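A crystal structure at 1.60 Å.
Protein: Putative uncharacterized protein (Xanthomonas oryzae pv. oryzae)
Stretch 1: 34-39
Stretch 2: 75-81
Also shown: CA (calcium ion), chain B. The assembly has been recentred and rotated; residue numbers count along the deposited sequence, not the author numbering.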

ATOM      1  N   THR A  34       1.610  -0.838   7.207  1.00 10.26           N
ATOM      2  CA  THR A  34       2.431  -0.312   6.095  1.00 10.43           C
ATOM      3  C   THR A  34       3.924  -0.292   6.420  1.00 11.99           C
ATOM      4  O   THR A  34       4.311  -0.403   7.589  1.00 13.14           O
ATOM      5  N   ASP A  35       4.771  -0.286   5.382  1.00 10.71           N
ATOM      6  CA  ASP A  35       6.239  -0.396   5.541  1.00 11.47           C
ATOM      7  C   ASP A  35       6.916   0.590   4.590  1.00 12.72           C
ATOM      8  O   ASP A  35       7.595   0.193   3.659  1.00 13.21           O
ATOM      9  N   PRO A  36       6.753   1.875   4.865  1.00 10.01           N
ATOM     10  CA  PRO A  36       7.193   2.880   3.855  1.00 10.21           C
ATOM     11  C   PRO A  36       8.725   3.053   3.765  1.00 11.25           C
ATOM     12  O   PRO A  36       9.526   2.687   4.671  1.00 13.20           O
ATOM     13  N   ASN A  37       9.095   3.655   2.641  1.00 12.02           N
ATOM     14  CA  ASN A  37      10.492   4.068   2.357  1.00 10.88           C
ATOM     15  C   ASN A  37      11.464   2.933   2.052  1.00 14.24           C
ATOM     16  O   ASN A  37      12.671   3.093   2.217  1.00 14.25           O
ATOM     17  N   LYS A  38      10.963   1.785   1.610  1.00 13.47           N
ATOM     18  CA  LYS A  38      11.865   0.868   0.895  1.00 14.62           C
ATOM     19  C   LYS A  38      11.541   0.861  -0.598  1.00 17.73           C
ATOM     20  O   LYS A  38      12.299   0.328  -1.422  1.00 21.44           O
ATOM     21  N   ASP A  39      10.442   1.515  -0.948  1.00 16.56           N
ATOM     22  CA  ASP A  39      10.044   1.717  -2.353  1.00 17.82           C
ATOM     23  C   ASP A  39       9.023   2.870  -2.351  1.00 14.69           C
ATOM     24  O   ASP A  39       8.709   3.384  -1.288  1.00 16.84           O
ATOM     25  N   GLN A  75      12.076   4.508  12.437  1.00 14.02           N
ATOM     26  CA  GLN A  75      12.466   5.421  11.359  1.00 12.48           C
ATOM     27  C   GLN A  75      11.347   5.465  10.294  1.00 13.93           C
ATOM     28  O   GLN A  75      10.989   6.519   9.807  1.00 15.06           O
ATOM     29  N   ARG A  76      10.804   4.305   9.941  1.00 13.00           N
ATOM     30  CA  ARG A  76       9.719   4.264   8.976  1.00 13.11           C
ATOM     31  C   ARG A  76       8.493   4.989   9.497  1.00 12.57           C
ATOM     32  O   ARG A  76       7.867   5.715   8.739  1.00 13.66           O
ATOM     33  N   ALA A  77       8.173   4.825  10.789  1.00 12.85           N
ATOM     34  CA  ALA A  77       7.009   5.466  11.356  1.00 13.26           C
ATOM     35  C   ALA A  77       7.191   6.998  11.377  1.00 13.58           C
ATOM     36  O   ALA A  77       6.272   7.729  11.105  1.00 13.26           O
ATOM     37  N   GLN A  78       8.381   7.454  11.721  1.00 12.86           N
ATOM     38  CA  GLN A  78       8.698   8.863  11.674  1.00 15.89           C
ATOM     39  C   GLN A  78       8.562   9.388  10.270  1.00 14.55           C
ATOM     40  O   GLN A  78       8.067  10.500  10.074  1.00 15.05           O
ATOM     41  N   LEU A  79       9.017   8.634   9.264  1.00 13.65           N
ATOM     42  CA  LEU A  79       8.777   9.082   7.899  1.00 14.60           C
ATOM     43  C   LEU A  79       7.283   9.150   7.503  1.00 11.00           C
ATOM     44  O   LEU A  79       6.861  10.086   6.868  1.00 13.33           O
ATOM     45  N   ALA A  80       6.509   8.124   7.861  1.00 11.22           N
ATOM     46  CA  ALA A  80       5.100   8.154   7.580  1.00 13.05           C
ATOM     47  C   ALA A  80       4.457   9.376   8.209  1.00 13.47           C
ATOM     48  O   ALA A  80       3.699  10.097   7.553  1.00 12.65           O
ATOM     49  N   LYS A  81       4.789   9.629   9.476  1.00 13.71           N
ATOM     50  CA  LYS A  81       4.163  10.751  10.149  1.00 14.46           C
ATOM     51  C   LYS A  81       4.607  12.083   9.521  1.00 14.93           C
ATOM     52  O   LYS A  81       3.774  12.988   9.308  1.00 15.36           O
TER

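A calcium ion is bound by Asp 35 of stretch 34-39, yet the helix of residues 75-81 takes no part in binding it; the helix instead packs against the first stretch through one arginine and two small apolar contacts, with a single hydrogen bond across the contact. That bond runs from Arg 76 NH1 to the backbone carbonyl Pro 36 O, at 3.0 Å and an N-H...O angle of 155°. The carbonyl meets the guanidinium at its edge, near its plane, as expected for an acceptor in line with an N-H bond.

Arg 76 points its CA-to-CB bond toward the first stretch, and its m, t, t rotamer (chi4 -72°) extends the chain along the backbone of residues 35-38. On the way, Arg 76 CD passes 4.1 Å from Asp 35 C, and Arg 76 NH1 lies 3.8 Å from Lys 38 N. NE, NH1 and NH2 all have hydrogen bonds elsewhere in the structure, so this buried charge is not left without partners.

One turn further along the helix, Leu 79 and Ala 80 also direct their CB atoms toward the first stretch. The CA-to-CB bond of Pro 36, whose ring has a C-gamma endo pucker, runs sideways to the helix, and its ring reaches both: Pro 36 CB is 3.8 Å from Leu 79 CD2, and Pro 36 CG is 4.2 Å from Ala 80 CB. The same ring meets the start of the arginine chain, with Pro 36 CG 4.1 Å from Arg 76 CB. Leu 79 (t, t) also reaches Asn 37, where Leu 79 CD1 approaches the carboxamide carbon Asn 37 CG to 3.3 Å, a tight contact. Asn 37 points toward the helix in a t rotamer, but its amide atoms find their hydrogen bonds elsewhere in the structure. Ala 77 faces away and makes no contact with the first stretch. Together the two stretches bury 322 Å².

Asp 35 binds the ion directly, whereas Asp 39 reaches it through water 2 and also caps a backbone N just past the stretch. Asp 35, in a p rotamer, binds calcium through OD1, with Asp 35 OD1 2.5 Å from CA of the ion, while Asp 35 OD2 accepts a 2.6 Å hydrogen bond from the O of water 1, itself a calcium ligand at 2.6 Å from O to CA. Lys 38 (p, p, t, t) starts sideways, but its end leads away from the helix; Lys 38 NZ donates to the O of water 1 at 3.0 Å. A salt bridge joins Lys 38 NZ to Asp 39 OD2 at 2.8 Å. That carboxylate oxygen also accepts from calcium-bound water 2, with Asp 39 OD2 2.9 Å from the water O.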

ATOM      1  CB  THR A  34       1.943   1.101   5.815  1.00 10.80           C
ATOM      2  OG1 THR A  34       2.694   1.731   4.769  1.00 11.94           O
ATOM      3  CG2 THR A  34       2.035   1.970   7.048  1.00 12.73           C
ATOM      4  CB  ASP A  35       6.728  -1.839   5.279  1.00 12.42           C
ATOM      5  CG  ASP A  35       6.282  -2.398   3.905  1.00 13.09           C
ATOM      6  OD1 ASP A  35       5.565  -1.687   3.152  1.00 12.74           O
ATOM      7  OD2 ASP A  35       6.729  -3.542   3.570  1.00 14.65           O
ATOM      8  CB  PRO A  36       6.570   4.180   4.378  1.00 11.99           C
ATOM      9  CG  PRO A  36       6.525   3.991   5.917  1.00 10.57           C
ATOM     10  CD  PRO A  36       6.090   2.504   6.027  1.00 10.65           C
ATOM     11  CB  ASN A  37      11.027   5.011   3.418  1.00 11.84           C
ATOM     12  CG  ASN A  37      12.115   5.912   2.865  1.00 15.11           C
ATOM     13  OD1 ASN A  37      11.969   6.424   1.743  1.00 14.04           O
ATOM     14  ND2 ASN A  37      13.217   6.103   3.628  1.00 15.33           N
ATOM     15  CB  LYS A  38      11.903  -0.553   1.501  1.00 17.32           C
ATOM     16  CG  LYS A  38      10.587  -1.255   1.813  1.00 16.75           C
ATOM     17  CD  LYS A  38       9.955  -1.925   0.574  1.00 19.00           C
ATOM     18  CE  LYS A  38       8.685  -2.765   0.980  1.00 15.56           C
ATOM     19  NZ  LYS A  38       8.081  -3.346  -0.273  1.00 16.31           N
ATOM     20  CB  ASP A  39       9.510   0.422  -2.968  1.00 17.30           C
ATOM     21  CG  ASP A  39       8.269  -0.155  -2.263  1.00 18.74           C
ATOM     22  OD1 ASP A  39       7.459   0.588  -1.664  1.00 19.21           O
ATOM     23  OD2 ASP A  39       8.130  -1.419  -2.348  1.00 23.19           O
ATOM     24  CB  GLN A  75      13.812   5.018  10.703  1.00 14.97           C
ATOM     25  CG  GLN A  75      14.985   4.894  11.654  1.00 14.55           C
ATOM     26  CD  GLN A  75      15.078   6.099  12.564  1.00 20.86           C
ATOM     27  OE1 GLN A  75      15.044   7.257  12.108  1.00 20.44           O
ATOM     28  NE2 GLN A  75      15.146   5.839  13.887  1.00 24.08           N
ATOM     29  CB  ARG A  76       9.378   2.814   8.599  1.00 11.92           C
ATOM     30  CG  ARG A  76      10.478   2.064   7.928  1.00 10.41           C
ATOM     31  CD  ARG A  76       9.943   0.701   7.386  1.00 11.55           C
ATOM     32  NE  ARG A  76      11.041  -0.226   7.131  1.00 11.30           N
ATOM     33  CZ  ARG A  76      11.913  -0.125   6.141  1.00 11.02           C
ATOM     34  NH1 ARG A  76      11.836   0.908   5.239  1.00 11.41           N
ATOM     35  NH2 ARG A  76      12.873  -1.045   6.018  1.00 11.17           N
ATOM     36  CB  ALA A  77       6.760   4.939  12.798  1.00 12.07           C
ATOM     37  CB  GLN A  78      10.098   9.112  12.180  1.00 16.66           C
ATOM     38  CG  GLN A  78      10.223   8.887  13.726  1.00 16.21           C
ATOM     39  CD  GLN A  78      11.657   9.009  14.166  1.00 23.42           C
ATOM     40  OE1 GLN A  78      12.345   9.951  13.770  1.00 26.56           O
ATOM     41  NE2 GLN A  78      12.138   8.055  14.960  1.00 20.61           N
ATOM     42  CB  LEU A  79       9.556   8.196   6.925  1.00 13.99           C
ATOM     43  CG  LEU A  79       9.351   8.438   5.447  1.00 14.31           C
ATOM     44  CD1 LEU A  79      10.584   8.047   4.787  1.00 19.64           C
ATOM     45  CD2 LEU A  79       8.176   7.586   4.910  1.00 13.65           C
ATOM     46  CB  ALA A  80       4.396   6.872   8.026  1.00 12.23           C
ATOM     47  CB  LYS A  81       4.466  10.643  11.648  1.00 14.70           C
ATOM     48  CG  LYS A  81       3.928  11.825  12.486  1.00 16.00           C
ATOM     49  CD  LYS A  81       2.425  11.766  12.551  1.00 18.96           C
ATOM     50  CE  LYS A  81       1.873  12.750  13.572  1.00 19.88           C
ATOM     51  NZ  LYS A  81       0.408  12.704  13.470  1.00 19.49           N
TER
HETATM   52 CA    CA B 501       4.216  -1.779   1.065  1.00 10.46          CA
HETATM   53  O   HOH W   1       5.627  -3.947   1.290  1.00 12.46           O
HETATM   54  O   HOH W   2       5.660  -1.777  -0.959  1.00 15.13           O
HETATM   55  O   HOH W   3       3.347  -3.744  -0.564  1.00 13.09           O